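Local coordinates for concanavalin A-like lectin protein kinase family protein (Theobroma cacao, PDB 6CTH), which probably transfers phosphate from ATP to protein substrates as a plant lectin-receptor-like kinase, its kinase domain here holding an oxindole inhibitor and a magnesium ion, at residues Lys257-Trp268 with Val286-Leu296. Numbering follows the deposited sequence.
Sequences KQLECLVMVGLW and VLNFEAPLPNL. With ACT (acetate ion), chain D.
Lys257 lies along one face of the Phe289 ring. Its CB only leads the chain out; CG is 4.0 Å from Phe289 CE1, and CD carries the extended chain on to CE, which sits over that face, 3.8 Å from the ring centroid, in a CH-pi contact. The bend at chi4 (55°) then brings NZ off-centre, 4.3 Å from the same centroid, as a cation-pi partner. Gln258 CG meets the ring at its edge. Phe289 has positive phi (58°) as the C-prime residue of the Schellman motif that ends helix 280-287, and its side chain turns back onto helix 256-269. A chi1 of -172° directs Cys261 SG at that helix end, where it lies 3.3 Å from Val286 O, touches Val286 CG1 and Leu293 CD2 and makes an oblique sulfur-aromatic contact with Phe289. At the other end, Pro294 CB rests over the five-membered ring of Trp268, 3.6 Å from its centroid, while Val286 CG2 approaches Trp268 CZ3 obliquely. Leu296 CD1 packs against Leu267 CB. No hydrogen bond joins the two segments. The chain leaving helix 280-287 thus folds back along helix 256-269 in the kinase C-lobe, where Leu262 and Leu267 pack on helix 196-212, Met264 on helix 229-238 and Cys261 on helix 112-132.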
# COMPACT_ATOMS: atom_id res chain seq x y z
N LYS A 257 2.55 -21.71 10.98
CA LYS A 257 1.29 -21.30 11.57
C LYS A 257 0.91 -19.85 11.13
O LYS A 257 -0.24 -19.58 10.81
CB LYS A 257 1.47 -21.38 13.07
CG LYS A 257 0.24 -21.13 13.89
CD LYS A 257 0.63 -21.01 15.37
CE LYS A 257 -0.52 -20.45 16.19
NZ LYS A 257 -1.75 -21.28 16.00
N GLN A 258 1.90 -18.97 11.13
CA GLN A 258 1.71 -17.56 10.70
C GLN A 258 1.54 -17.50 9.20
O GLN A 258 0.77 -16.70 8.70
CB GLN A 258 2.88 -16.67 11.15
CG GLN A 258 2.91 -16.39 12.65
CD GLN A 258 4.08 -15.53 13.09
OE1 GLN A 258 5.02 -15.27 12.35
NE2 GLN A 258 4.03 -15.09 14.33
N LEU A 259 2.21 -18.38 8.46
CA LEU A 259 2.05 -18.38 7.01
C LEU A 259 0.65 -18.79 6.64
O LEU A 259 0.04 -18.18 5.78
CB LEU A 259 3.05 -19.32 6.31
CG LEU A 259 2.82 -19.52 4.81
CD1 LEU A 259 2.92 -18.24 3.99
CD2 LEU A 259 3.82 -20.56 4.32
N GLU A 260 0.15 -19.86 7.28
CA GLU A 260 -1.19 -20.30 7.05
C GLU A 260 -2.17 -19.18 7.33
O GLU A 260 -3.12 -18.96 6.59
CB GLU A 260 -1.53 -21.50 7.97
CG GLU A 260 -2.93 -22.05 7.78
CD GLU A 260 -3.16 -23.30 8.63
OE1 GLU A 260 -3.03 -23.20 9.86
OE2 GLU A 260 -3.39 -24.36 8.03
N CYS A 261 -1.94 -18.52 8.45
CA CYS A 261 -2.85 -17.48 8.90
C CYS A 261 -2.86 -16.34 7.90
O CYS A 261 -3.93 -15.86 7.54
CB CYS A 261 -2.42 -16.99 10.26
SG CYS A 261 -3.64 -15.86 10.95
N LEU A 262 -1.68 -15.93 7.47
CA LEU A 262 -1.54 -14.86 6.48
C LEU A 262 -2.23 -15.20 5.19
O LEU A 262 -2.94 -14.38 4.64
CB LEU A 262 -0.07 -14.49 6.25
CG LEU A 262 0.19 -13.29 5.32
CD1 LEU A 262 -0.53 -12.04 5.79
CD2 LEU A 262 1.68 -12.98 5.23
N VAL A 263 -2.03 -16.43 4.69
CA VAL A 263 -2.67 -16.83 3.44
C VAL A 263 -4.17 -16.87 3.57
O VAL A 263 -4.86 -16.38 2.70
CB VAL A 263 -2.11 -18.20 2.95
CG1 VAL A 263 -2.96 -18.77 1.83
CG2 VAL A 263 -0.68 -18.04 2.47
N MET A 264 -4.70 -17.47 4.63
CA MET A 264 -6.14 -17.56 4.76
C MET A 264 -6.80 -16.19 4.97
O MET A 264 -7.88 -15.92 4.44
CB MET A 264 -6.57 -18.61 5.83
CG MET A 264 -6.41 -20.08 5.35
SD MET A 264 -6.61 -21.07 6.84
CE MET A 264 -8.39 -21.26 6.77
N VAL A 265 -6.16 -15.32 5.74
CA VAL A 265 -6.61 -13.92 5.88
C VAL A 265 -6.58 -13.23 4.52
O VAL A 265 -7.53 -12.57 4.15
CB VAL A 265 -5.72 -13.18 6.91
CG1 VAL A 265 -5.81 -11.67 6.77
CG2 VAL A 265 -6.08 -13.65 8.32
N GLY A 266 -5.51 -13.41 3.77
CA GLY A 266 -5.44 -12.81 2.44
C GLY A 266 -6.58 -13.20 1.51
O GLY A 266 -7.18 -12.37 0.84
N LEU A 267 -6.88 -14.50 1.46
CA LEU A 267 -7.97 -14.98 0.60
C LEU A 267 -9.33 -14.47 1.07
O LEU A 267 -10.17 -14.11 0.28
CB LEU A 267 -7.94 -16.53 0.53
CG LEU A 267 -6.68 -17.16 -0.07
CD1 LEU A 267 -6.74 -18.66 0.14
CD2 LEU A 267 -6.58 -16.77 -1.53
N TRP A 268 -9.57 -14.50 2.37
CA TRP A 268 -10.80 -13.98 2.97
C TRP A 268 -11.05 -12.54 2.58
O TRP A 268 -12.16 -12.16 2.22
CB TRP A 268 -10.66 -14.12 4.48
CG TRP A 268 -11.82 -13.92 5.36
CD1 TRP A 268 -13.15 -14.10 5.07
CD2 TRP A 268 -11.76 -13.61 6.77
NE1 TRP A 268 -13.92 -13.88 6.21
CE2 TRP A 268 -13.09 -13.60 7.26
CE3 TRP A 268 -10.72 -13.35 7.66
CZ2 TRP A 268 -13.41 -13.31 8.60
CZ3 TRP A 268 -11.04 -13.05 9.01
CH2 TRP A 268 -12.38 -13.09 9.46
N VAL A 286 -7.66 -12.15 13.90
CA VAL A 286 -7.22 -13.43 13.35
C VAL A 286 -5.70 -13.51 13.22
O VAL A 286 -5.10 -14.55 13.55
CB VAL A 286 -7.92 -13.74 12.02
CG1 VAL A 286 -7.36 -15.00 11.37
CG2 VAL A 286 -9.41 -13.88 12.25
N LEU A 287 -5.07 -12.45 12.70
CA LEU A 287 -3.61 -12.37 12.62
C LEU A 287 -2.91 -12.53 13.97
O LEU A 287 -1.77 -13.06 14.01
CB LEU A 287 -3.16 -11.02 11.98
CG LEU A 287 -3.47 -10.96 10.48
CD1 LEU A 287 -3.22 -9.55 9.98
CD2 LEU A 287 -2.77 -12.00 9.60
N ASN A 288 -3.56 -12.08 15.05
CA ASN A 288 -3.02 -12.21 16.42
C ASN A 288 -3.54 -13.44 17.13
O ASN A 288 -3.36 -13.56 18.36
CB ASN A 288 -3.34 -10.96 17.23
CG ASN A 288 -2.58 -9.76 16.72
OD1 ASN A 288 -3.09 -8.96 15.94
ND2 ASN A 288 -1.32 -9.68 17.09
N PHE A 289 -4.22 -14.34 16.42
CA PHE A 289 -4.68 -15.61 16.96
C PHE A 289 -5.60 -15.40 18.17
O PHE A 289 -5.60 -16.22 19.10
CB PHE A 289 -3.49 -16.50 17.30
CG PHE A 289 -2.60 -16.78 16.13
CD1 PHE A 289 -3.01 -17.67 15.13
CD2 PHE A 289 -1.35 -16.16 16.01
CE1 PHE A 289 -2.19 -17.93 14.03
CE2 PHE A 289 -0.54 -16.41 14.92
CZ PHE A 289 -0.96 -17.29 13.93
N GLU A 290 -6.38 -14.32 18.13
CA GLU A 290 -7.39 -14.03 19.13
C GLU A 290 -8.79 -14.42 18.65
O GLU A 290 -9.77 -14.30 19.40
CB GLU A 290 -7.34 -12.53 19.50
CG GLU A 290 -6.02 -12.09 20.13
CD GLU A 290 -5.95 -10.59 20.50
OE1 GLU A 290 -6.97 -9.98 20.92
OE2 GLU A 290 -4.86 -10.01 20.44
N ALA A 291 -8.90 -14.89 17.41
CA ALA A 291 -10.18 -15.33 16.85
C ALA A 291 -9.92 -16.37 15.80
O ALA A 291 -8.81 -16.41 15.27
CB ALA A 291 -10.97 -14.16 16.26
N PRO A 292 -10.93 -17.20 15.46
CA PRO A 292 -10.62 -18.32 14.56
C PRO A 292 -10.31 -17.99 13.11
O PRO A 292 -10.82 -17.00 12.59
CB PRO A 292 -11.91 -19.16 14.58
CG PRO A 292 -12.53 -18.83 15.88
CD PRO A 292 -12.29 -17.35 16.02
N LEU A 293 -9.57 -18.89 12.45
CA LEU A 293 -9.32 -18.81 11.03
C LEU A 293 -10.65 -18.80 10.30
O LEU A 293 -11.61 -19.41 10.77
CB LEU A 293 -8.45 -19.98 10.54
CG LEU A 293 -7.01 -20.00 11.07
CD1 LEU A 293 -6.42 -21.35 10.78
CD2 LEU A 293 -6.13 -18.91 10.47
N PRO A 294 -10.76 -18.07 9.19
CA PRO A 294 -12.02 -18.09 8.46
C PRO A 294 -12.29 -19.46 7.82
O PRO A 294 -11.33 -20.14 7.45
CB PRO A 294 -11.79 -17.09 7.33
CG PRO A 294 -10.32 -17.15 7.11
CD PRO A 294 -9.73 -17.27 8.49
N ASN A 295 -13.55 -19.80 7.66
CA ASN A 295 -13.97 -20.98 6.87
C ASN A 295 -14.09 -20.54 5.40
O ASN A 295 -15.01 -19.81 5.02
CB ASN A 295 -15.30 -21.57 7.37
CG ASN A 295 -15.12 -22.41 8.62
OD1 ASN A 295 -14.04 -22.40 9.25
ND2 ASN A 295 -16.18 -23.14 9.02
N LEU A 296 -13.15 -20.98 4.61
CA LEU A 296 -13.10 -20.62 3.19
C LEU A 296 -13.46 -21.84 2.37
O LEU A 296 -13.06 -22.91 2.74
CB LEU A 296 -11.72 -20.17 2.85
CG LEU A 296 -11.33 -18.87 3.53
CD1 LEU A 296 -9.91 -18.55 3.15
CD2 LEU A 296 -12.25 -17.71 3.12
C ACT D . -15.95 -17.33 8.78
O ACT D . -16.31 -17.66 7.65
OXT ACT D . -15.04 -17.94 9.36
CH3 ACT D . -16.52 -16.08 9.37